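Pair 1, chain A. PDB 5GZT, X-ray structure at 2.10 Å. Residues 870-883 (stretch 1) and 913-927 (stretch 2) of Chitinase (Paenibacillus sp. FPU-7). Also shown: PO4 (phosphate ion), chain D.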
# COMPACT_ATOMS: atom_id res chain seq x y z
N THR A 870 18.03 -28.47 -46.96
CA THR A 870 16.72 -29.09 -46.60
C THR A 870 15.57 -28.09 -46.80
O THR A 870 14.45 -28.47 -47.21
CB THR A 870 16.72 -29.61 -45.18
OG1 THR A 870 17.14 -28.60 -44.29
CG2 THR A 870 17.73 -30.78 -45.06
N ARG A 871 15.85 -26.82 -46.56
CA ARG A 871 14.83 -25.74 -46.72
C ARG A 871 14.43 -25.65 -48.20
O ARG A 871 13.26 -25.65 -48.54
CB ARG A 871 15.40 -24.39 -46.21
CG ARG A 871 15.61 -24.44 -44.73
CD ARG A 871 15.84 -23.14 -44.05
NE ARG A 871 17.15 -22.58 -44.29
CZ ARG A 871 18.22 -22.64 -43.48
NH1 ARG A 871 18.22 -23.28 -42.38
NH2 ARG A 871 19.33 -21.97 -43.82
N GLU A 872 15.45 -25.64 -49.04
CA GLU A 872 15.33 -25.68 -50.47
C GLU A 872 14.47 -26.85 -50.95
O GLU A 872 13.49 -26.67 -51.71
CB GLU A 872 16.75 -25.68 -51.09
CG GLU A 872 16.80 -25.85 -52.60
CD GLU A 872 16.51 -24.54 -53.31
OE1 GLU A 872 16.60 -23.47 -52.61
OE2 GLU A 872 16.21 -24.62 -54.54
N GLU A 873 14.81 -28.03 -50.48
CA GLU A 873 14.06 -29.18 -50.89
C GLU A 873 12.57 -29.15 -50.42
O GLU A 873 11.64 -29.44 -51.21
CB GLU A 873 14.74 -30.43 -50.30
CG GLU A 873 14.09 -31.67 -50.78
CD GLU A 873 14.76 -32.94 -50.24
OE1 GLU A 873 15.52 -32.88 -49.21
OE2 GLU A 873 14.47 -33.97 -50.91
N LEU A 874 12.34 -28.76 -49.19
CA LEU A 874 10.97 -28.67 -48.68
C LEU A 874 10.22 -27.58 -49.48
O LEU A 874 9.09 -27.78 -49.94
CB LEU A 874 10.92 -28.40 -47.14
CG LEU A 874 9.44 -28.39 -46.65
CD1 LEU A 874 8.95 -29.80 -46.55
CD2 LEU A 874 9.23 -27.69 -45.32
N ALA A 875 10.87 -26.45 -49.72
CA ALA A 875 10.20 -25.34 -50.38
C ALA A 875 9.79 -25.70 -51.79
O ALA A 875 8.65 -25.53 -52.21
CB ALA A 875 11.07 -24.10 -50.33
N ASN A 876 10.72 -26.28 -52.54
CA ASN A 876 10.43 -26.72 -53.89
C ASN A 876 9.33 -27.75 -53.87
O ASN A 876 8.41 -27.70 -54.65
CB ASN A 876 11.71 -27.34 -54.55
CG ASN A 876 12.72 -26.31 -54.96
OD1 ASN A 876 12.38 -25.17 -55.23
ND2 ASN A 876 13.97 -26.71 -55.06
N SER A 877 9.38 -28.68 -52.94
CA SER A 877 8.28 -29.66 -52.88
C SER A 877 6.89 -29.07 -52.51
O SER A 877 5.85 -29.47 -53.06
CB SER A 877 8.69 -30.76 -51.92
OG SER A 877 7.71 -31.73 -51.88
N ALA A 878 6.88 -28.11 -51.57
CA ALA A 878 5.62 -27.45 -51.19
C ALA A 878 5.03 -26.69 -52.35
O ALA A 878 3.85 -26.73 -52.63
CB ALA A 878 5.96 -26.46 -50.07
N ILE A 879 5.91 -26.08 -53.14
CA ILE A 879 5.46 -25.36 -54.33
C ILE A 879 4.93 -26.30 -55.40
O ILE A 879 3.94 -25.99 -56.09
CB ILE A 879 6.62 -24.43 -54.81
CG1 ILE A 879 6.52 -23.17 -53.96
CG2 ILE A 879 6.62 -24.19 -56.31
CD1 ILE A 879 7.77 -22.41 -53.94
N ALA A 880 5.59 -27.44 -55.58
CA ALA A 880 5.06 -28.39 -56.59
C ALA A 880 3.65 -28.87 -56.16
O ALA A 880 2.72 -28.97 -57.00
CB ALA A 880 6.03 -29.62 -56.81
N PHE A 881 3.47 -29.10 -54.86
CA PHE A 881 2.18 -29.54 -54.35
C PHE A 881 1.10 -28.43 -54.60
O PHE A 881 -0.01 -28.69 -55.01
CB PHE A 881 2.34 -29.89 -52.87
CG PHE A 881 1.15 -30.59 -52.26
CD1 PHE A 881 0.05 -29.86 -51.84
CD2 PHE A 881 1.17 -31.98 -52.06
CE1 PHE A 881 -1.02 -30.48 -51.30
CE2 PHE A 881 0.10 -32.62 -51.47
CZ PHE A 881 -0.99 -31.85 -51.07
N MET A 882 1.49 -27.21 -54.33
CA MET A 882 0.64 -26.04 -54.51
C MET A 882 0.10 -25.97 -55.93
O MET A 882 -1.14 -25.92 -56.15
CB MET A 882 1.39 -24.77 -54.06
CG MET A 882 0.55 -23.46 -54.17
SD MET A 882 1.63 -22.00 -54.01
CE MET A 882 2.27 -21.97 -55.64
N HIS A 883 0.98 -25.98 -56.88
CA HIS A 883 0.58 -25.97 -58.29
C HIS A 883 -0.20 -27.21 -58.72
O HIS A 883 -1.16 -27.11 -59.45
CB HIS A 883 1.82 -25.86 -59.22
CG HIS A 883 2.49 -24.53 -59.18
ND1 HIS A 883 1.80 -23.38 -59.49
CD2 HIS A 883 3.79 -24.16 -59.03
CE1 HIS A 883 2.63 -22.35 -59.45
NE2 HIS A 883 3.82 -22.79 -59.11
N GLN A 913 15.66 -19.69 -35.07
CA GLN A 913 16.25 -19.00 -36.18
C GLN A 913 15.99 -19.66 -37.56
O GLN A 913 15.87 -18.95 -38.64
CB GLN A 913 17.76 -18.81 -35.99
CG GLN A 913 18.12 -18.05 -34.71
CD GLN A 913 18.01 -18.88 -33.38
OE1 GLN A 913 17.99 -20.16 -33.35
NE2 GLN A 913 17.87 -18.14 -32.25
N ASN A 914 15.92 -20.97 -37.54
CA ASN A 914 15.71 -21.71 -38.77
C ASN A 914 14.26 -21.50 -39.33
O ASN A 914 14.07 -21.62 -40.52
CB ASN A 914 15.93 -23.16 -38.53
CG ASN A 914 17.41 -23.51 -38.24
OD1 ASN A 914 18.30 -22.74 -38.47
ND2 ASN A 914 17.63 -24.71 -37.75
N PHE A 915 13.28 -21.32 -38.45
CA PHE A 915 11.93 -20.98 -38.87
C PHE A 915 11.93 -19.69 -39.67
O PHE A 915 11.31 -19.61 -40.74
CB PHE A 915 11.00 -20.93 -37.68
CG PHE A 915 9.52 -20.79 -38.02
CD1 PHE A 915 8.95 -21.42 -39.10
CD2 PHE A 915 8.68 -20.01 -37.20
CE1 PHE A 915 7.60 -21.32 -39.35
CE2 PHE A 915 7.35 -19.88 -37.49
CZ PHE A 915 6.80 -20.56 -38.56
N THR A 916 12.69 -18.72 -39.20
CA THR A 916 12.83 -17.43 -39.88
C THR A 916 13.47 -17.71 -41.26
O THR A 916 13.04 -17.14 -42.31
CB THR A 916 13.70 -16.51 -39.03
OG1 THR A 916 13.04 -16.33 -37.77
CG2 THR A 916 13.99 -15.18 -39.77
N ALA A 917 14.51 -18.54 -41.31
CA ALA A 917 15.18 -18.81 -42.62
C ALA A 917 14.28 -19.59 -43.54
O ALA A 917 14.27 -19.35 -44.77
CB ALA A 917 16.57 -19.52 -42.39
N LEU A 918 13.46 -20.46 -42.97
CA LEU A 918 12.47 -21.23 -43.74
C LEU A 918 11.43 -20.33 -44.42
O LEU A 918 11.17 -20.46 -45.59
CB LEU A 918 11.82 -22.28 -42.86
CG LEU A 918 10.88 -23.21 -43.62
CD1 LEU A 918 11.61 -24.21 -44.46
CD2 LEU A 918 10.04 -23.99 -42.65
N LEU A 919 10.86 -19.43 -43.66
CA LEU A 919 9.87 -18.45 -44.16
C LEU A 919 10.49 -17.55 -45.15
O LEU A 919 9.88 -17.26 -46.20
CB LEU A 919 9.24 -17.69 -43.00
CG LEU A 919 8.36 -18.57 -42.13
CD1 LEU A 919 7.88 -17.86 -40.88
CD2 LEU A 919 7.19 -19.17 -42.89
N LYS A 920 11.71 -17.08 -44.88
CA LYS A 920 12.39 -16.21 -45.82
C LYS A 920 12.53 -16.92 -47.18
O LYS A 920 12.36 -16.32 -48.27
CB LYS A 920 13.78 -15.82 -45.30
CG LYS A 920 14.61 -15.01 -46.26
CD LYS A 920 16.02 -14.76 -45.70
CE LYS A 920 16.68 -13.76 -46.65
NZ LYS A 920 17.90 -13.39 -45.89
N LEU A 921 12.94 -18.18 -47.13
CA LEU A 921 13.18 -18.94 -48.40
C LEU A 921 11.83 -19.20 -49.08
O LEU A 921 11.70 -19.06 -50.31
CB LEU A 921 13.91 -20.24 -48.13
CG LEU A 921 14.14 -21.02 -49.44
CD1 LEU A 921 15.14 -20.24 -50.28
CD2 LEU A 921 14.82 -22.34 -49.12
N PHE A 922 10.84 -19.60 -48.33
CA PHE A 922 9.49 -19.83 -48.92
C PHE A 922 8.96 -18.55 -49.62
O PHE A 922 8.44 -18.64 -50.77
CB PHE A 922 8.46 -20.30 -47.91
CG PHE A 922 8.34 -21.81 -47.76
CD1 PHE A 922 9.36 -22.57 -47.26
CD2 PHE A 922 7.17 -22.43 -48.07
CE1 PHE A 922 9.20 -23.91 -47.16
CE2 PHE A 922 7.00 -23.74 -47.92
CZ PHE A 922 8.01 -24.51 -47.48
N ARG A 923 9.16 -17.38 -49.00
CA ARG A 923 8.71 -16.10 -49.62
C ARG A 923 9.49 -15.79 -50.87
O ARG A 923 8.89 -15.43 -51.89
CB ARG A 923 8.80 -14.94 -48.66
CG ARG A 923 8.33 -13.57 -49.15
CD ARG A 923 7.45 -13.51 -50.43
NE ARG A 923 6.19 -13.96 -50.33
CZ ARG A 923 5.23 -14.27 -51.20
NH1 ARG A 923 5.19 -14.39 -52.51
NH2 ARG A 923 4.10 -14.56 -50.52
N GLU A 924 10.80 -16.02 -50.85
CA GLU A 924 11.57 -15.87 -52.08
C GLU A 924 11.07 -16.77 -53.20
O GLU A 924 10.82 -16.33 -54.31
CB GLU A 924 13.06 -16.11 -51.79
CG GLU A 924 13.92 -16.06 -53.02
CD GLU A 924 15.42 -16.26 -52.71
OE1 GLU A 924 15.85 -17.27 -52.17
OE2 GLU A 924 16.14 -15.39 -53.02
N LYS A 925 10.88 -18.03 -52.92
CA LYS A 925 10.41 -18.95 -53.96
C LYS A 925 9.05 -18.60 -54.46
O LYS A 925 8.77 -18.80 -55.59
CB LYS A 925 10.42 -20.36 -53.46
CG LYS A 925 11.87 -20.77 -53.23
CD LYS A 925 12.12 -22.22 -53.27
CE LYS A 925 13.58 -22.51 -53.02
NZ LYS A 925 14.55 -22.11 -54.09
N LEU A 926 8.16 -18.12 -53.58
CA LEU A 926 6.81 -17.82 -54.03
C LEU A 926 6.81 -16.51 -54.81
O LEU A 926 5.96 -16.32 -55.67
CB LEU A 926 5.83 -17.75 -52.85
CG LEU A 926 5.45 -19.10 -52.25
CD1 LEU A 926 4.66 -18.90 -50.97
CD2 LEU A 926 4.67 -19.96 -53.22
N ASP A 927 7.71 -15.57 -54.49
CA ASP A 927 7.92 -14.43 -55.43
C ASP A 927 8.29 -14.91 -56.83
O ASP A 927 7.84 -14.36 -57.83
CB ASP A 927 9.00 -13.47 -54.93
CG ASP A 927 8.57 -12.72 -53.62
OD1 ASP A 927 7.40 -12.82 -53.23
OD2 ASP A 927 9.43 -12.08 -53.04
P PO4 D . -1.75 -22.60 -59.43
O1 PO4 D . -1.32 -23.16 -58.06
O2 PO4 D . -0.69 -23.15 -60.30
O3 PO4 D . -3.09 -23.09 -59.69
O4 PO4 D . -1.65 -21.06 -59.45
O HOH W 1 20.24 -23.15 -40.29
O HOH W 2 13.87 -23.22 -56.48

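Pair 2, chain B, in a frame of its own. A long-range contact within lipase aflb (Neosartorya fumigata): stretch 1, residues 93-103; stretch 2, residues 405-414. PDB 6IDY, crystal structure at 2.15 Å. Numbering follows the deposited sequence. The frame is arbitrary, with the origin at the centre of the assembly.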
# COMPACT_ATOMS: atom_id res chain seq x y z
N LEU B 93 -3.08 -21.36 -2.82
CA LEU B 93 -3.61 -20.44 -1.81
C LEU B 93 -4.85 -19.67 -2.28
O LEU B 93 -5.73 -19.38 -1.47
CB LEU B 93 -2.50 -19.47 -1.34
CG LEU B 93 -2.78 -18.63 -0.08
CD1 LEU B 93 -2.84 -19.48 1.16
CD2 LEU B 93 -1.71 -17.60 0.12
N ILE B 94 -4.93 -19.34 -3.59
CA ILE B 94 -6.03 -18.54 -4.10
C ILE B 94 -7.13 -19.42 -4.71
O ILE B 94 -6.90 -20.08 -5.73
CB ILE B 94 -5.58 -17.40 -5.06
CG1 ILE B 94 -4.22 -16.76 -4.66
CG2 ILE B 94 -6.68 -16.33 -5.21
CD1 ILE B 94 -4.06 -16.15 -3.17
N PRO B 95 -8.34 -19.43 -4.10
CA PRO B 95 -9.43 -20.21 -4.69
C PRO B 95 -10.00 -19.53 -5.92
O PRO B 95 -9.78 -18.33 -6.14
CB PRO B 95 -10.46 -20.34 -3.55
CG PRO B 95 -10.11 -19.29 -2.58
CD PRO B 95 -8.78 -18.68 -2.90
N ALA B 96 -10.73 -20.31 -6.74
CA ALA B 96 -11.34 -19.91 -8.01
C ALA B 96 -12.21 -18.66 -7.93
O ALA B 96 -12.09 -17.80 -8.80
CB ALA B 96 -12.13 -21.07 -8.61
N ASP B 97 -13.07 -18.54 -6.90
CA ASP B 97 -13.96 -17.38 -6.74
C ASP B 97 -13.18 -16.08 -6.50
O ASP B 97 -13.53 -15.04 -7.07
CB ASP B 97 -15.01 -17.64 -5.63
CG ASP B 97 -14.45 -17.82 -4.22
OD1 ASP B 97 -13.43 -18.53 -4.07
OD2 ASP B 97 -15.06 -17.26 -3.28
N ILE B 98 -12.09 -16.15 -5.72
CA ILE B 98 -11.23 -14.99 -5.45
C ILE B 98 -10.44 -14.67 -6.73
O ILE B 98 -10.43 -13.50 -7.14
CB ILE B 98 -10.38 -15.16 -4.16
CG1 ILE B 98 -11.32 -15.20 -2.92
CG2 ILE B 98 -9.34 -14.02 -4.02
CD1 ILE B 98 -10.71 -15.66 -1.60
N LEU B 99 -9.88 -15.70 -7.41
CA LEU B 99 -9.16 -15.56 -8.68
C LEU B 99 -10.04 -14.90 -9.74
O LEU B 99 -9.56 -14.01 -10.45
CB LEU B 99 -8.66 -16.93 -9.21
CG LEU B 99 -7.34 -17.47 -8.65
CD1 LEU B 99 -7.06 -18.86 -9.19
CD2 LEU B 99 -6.17 -16.55 -8.98
N SER B 100 -11.32 -15.31 -9.83
CA SER B 100 -12.30 -14.76 -10.77
C SER B 100 -12.52 -13.27 -10.52
O SER B 100 -12.55 -12.50 -11.47
CB SER B 100 -13.62 -15.53 -10.69
OG SER B 100 -14.57 -15.03 -11.61
N PHE B 101 -12.64 -12.88 -9.23
CA PHE B 101 -12.83 -11.49 -8.80
C PHE B 101 -11.58 -10.66 -9.15
O PHE B 101 -11.72 -9.59 -9.75
CB PHE B 101 -13.16 -11.41 -7.30
CG PHE B 101 -13.26 -10.01 -6.73
CD1 PHE B 101 -14.37 -9.21 -6.98
CD2 PHE B 101 -12.25 -9.49 -5.92
CE1 PHE B 101 -14.47 -7.92 -6.45
CE2 PHE B 101 -12.34 -8.20 -5.39
CZ PHE B 101 -13.45 -7.42 -5.66
N LEU B 102 -10.38 -11.16 -8.80
CA LEU B 102 -9.10 -10.51 -9.08
C LEU B 102 -8.86 -10.37 -10.59
O LEU B 102 -8.28 -9.37 -11.03
CB LEU B 102 -7.93 -11.29 -8.45
CG LEU B 102 -7.88 -11.38 -6.91
CD1 LEU B 102 -6.88 -12.42 -6.48
CD2 LEU B 102 -7.53 -10.03 -6.27
N ASN B 103 -9.33 -11.36 -11.39
CA ASN B 103 -9.21 -11.37 -12.85
C ASN B 103 -9.89 -10.18 -13.53
O ASN B 103 -9.38 -9.68 -14.53
CB ASN B 103 -9.68 -12.71 -13.43
CG ASN B 103 -9.39 -12.90 -14.90
OD1 ASN B 103 -8.25 -12.79 -15.36
ND2 ASN B 103 -10.42 -13.19 -15.67
N LEU B 405 -10.98 -15.61 6.44
CA LEU B 405 -10.17 -16.38 5.49
C LEU B 405 -10.07 -15.72 4.10
O LEU B 405 -8.95 -15.55 3.61
CB LEU B 405 -10.69 -17.83 5.40
CG LEU B 405 -10.02 -18.76 4.38
CD1 LEU B 405 -8.54 -18.99 4.70
CD2 LEU B 405 -10.76 -20.09 4.29
N ASP B 406 -11.21 -15.36 3.47
CA ASP B 406 -11.27 -14.74 2.14
C ASP B 406 -10.50 -13.43 2.06
O ASP B 406 -9.94 -13.10 1.01
CB ASP B 406 -12.72 -14.56 1.68
CG ASP B 406 -13.47 -15.85 1.36
OD1 ASP B 406 -12.85 -16.94 1.46
OD2 ASP B 406 -14.66 -15.78 1.00
N ASP B 407 -10.45 -12.69 3.18
CA ASP B 407 -9.71 -11.43 3.31
C ASP B 407 -8.20 -11.70 3.28
O ASP B 407 -7.49 -11.01 2.57
CB ASP B 407 -10.13 -10.70 4.59
CG ASP B 407 -11.59 -10.29 4.60
OD1 ASP B 407 -12.02 -9.61 3.64
OD2 ASP B 407 -12.30 -10.64 5.56
N LEU B 408 -7.74 -12.75 4.00
CA LEU B 408 -6.34 -13.20 4.02
C LEU B 408 -5.95 -13.63 2.59
O LEU B 408 -4.94 -13.16 2.07
CB LEU B 408 -6.19 -14.40 5.00
CG LEU B 408 -4.77 -14.83 5.47
CD1 LEU B 408 -4.87 -15.81 6.59
CD2 LEU B 408 -3.96 -15.49 4.36
N LEU B 409 -6.75 -14.52 1.97
CA LEU B 409 -6.50 -15.05 0.62
C LEU B 409 -6.51 -13.98 -0.46
O LEU B 409 -5.61 -13.95 -1.29
CB LEU B 409 -7.45 -16.21 0.27
CG LEU B 409 -7.59 -17.36 1.28
CD1 LEU B 409 -8.64 -18.37 0.84
CD2 LEU B 409 -6.25 -18.04 1.55
N GLY B 410 -7.51 -13.11 -0.41
CA GLY B 410 -7.67 -12.01 -1.35
C GLY B 410 -6.53 -11.01 -1.30
O GLY B 410 -6.06 -10.57 -2.35
N THR B 411 -6.06 -10.67 -0.08
CA THR B 411 -4.92 -9.77 0.13
C THR B 411 -3.65 -10.37 -0.49
O THR B 411 -2.87 -9.66 -1.11
CB THR B 411 -4.76 -9.44 1.62
OG1 THR B 411 -5.95 -8.82 2.09
CG2 THR B 411 -3.56 -8.54 1.91
N GLU B 412 -3.45 -11.68 -0.33
CA GLU B 412 -2.32 -12.40 -0.90
C GLU B 412 -2.39 -12.43 -2.43
O GLU B 412 -1.37 -12.27 -3.10
CB GLU B 412 -2.22 -13.83 -0.32
CG GLU B 412 -1.61 -13.87 1.08
CD GLU B 412 -0.27 -13.17 1.22
OE1 GLU B 412 0.53 -13.20 0.26
OE2 GLU B 412 -0.01 -12.59 2.30
N GLY B 413 -3.61 -12.58 -2.96
CA GLY B 413 -3.90 -12.59 -4.39
C GLY B 413 -3.55 -11.31 -5.13
O GLY B 413 -3.45 -11.32 -6.35
N LEU B 414 -3.34 -10.19 -4.39
CA LEU B 414 -2.97 -8.88 -4.93
C LEU B 414 -1.64 -8.90 -5.69
O LEU B 414 -1.44 -8.08 -6.58
CB LEU B 414 -2.87 -7.82 -3.81
CG LEU B 414 -4.13 -7.50 -3.03
CD1 LEU B 414 -3.80 -6.56 -1.87
CD2 LEU B 414 -5.22 -6.93 -3.94

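Where pair 1 fills the space between its helices with an aromatic ring and a long lysine, pair 2 has two glycines: F922(A) coincides with G410(B), K925(A) with G413(B), each CA within 0.3 Å of its counterpart CA after superposition. The size relation is reversed on the facing helix, where A875(A) matches I98(B), so at this matched pair of positions the larger side chain, F922(A), comes from stretch 2 in pair 1, and the larger one, I98(B), from stretch 1 in pair 2.

The frame is common to both. Two helices cross at -45° in pair 1 and -47° in pair 2, their axes 9.7 and 10.1 Å apart at closest approach, and N, CA and C of 14 central residues superpose with an RMSD of 0.5 Å. The equivalent pairs A875(A)–F922(A) and I98(B)–G410(B) bring the backbones near each other, with CA–CA distances of 5.7 and 6.2 Å.

At this point in pair 1, the small A875(A) lets the ring of F922(A) lie against its backbone: CA of A875(A) stands over one ring face, 4.1 Å from the ring centroid, in a CH-pi contact. L874(A) CD2 meets the ring edge, 4.0 Å from F922(A) CZ, and A878(A) CB lies 3.6 Å from F922(A) CE2. In pair 2 the branched side chain comes from the other helix. I98(B) CG2 rests 3.7 Å from G410(B) CA, while I98(B) CD1 reaches L409(B) CB at 3.8 Å.

One turn on, K925(A) sits as a knob among E872(A), A875(A), N876(A) and I879(A). Its aliphatic part packs, with CD 3.6 Å from A875(A) CB and CB 3.4 Å from I879(A) CD1, and its amine ends in a salt bridge, NZ lying 2.9 Å from E872(A) OE1; the hydrogen bonds within it are weak. A water accepts from K925(A) NZ at 2.7 Å and donates to N876(A) OD1 at 2.8 Å, tying the charged end to the facing helix a second time. The matching G413(B) leaves its surface open to L102(B), the counterpart of I879(A), whose CD1 approaches G413(B) O to 3.6 Å. An ideal CB on G413(B) would fall 2.4 Å from L102(B) CD1, a clash, so the leucine occupies space that the glycine leaves free.

L921(A) and L409(B) match and both point toward the partner helix, but in different surroundings. L921(A) CD2 lies 3.4 Å from E872(A) N and 3.6 Å from R871(A) CB. L409(B) CD1 touches P95(B) CD, the counterpart position of E872(A), at 3.8 Å, and L409(B) CD2 lies 3.7 Å from L93(B) CD1. P95(B) is the N-cap residue, so part of this contact is made before the helix of stretch 1 begins, whereas in pair 1 that stretch is helical throughout.

Polar chemistry also separates the two. Pair 1 combines apolar packing with its salt bridge and bridging waters; pair 2 has no hydrogen bond across its stretches.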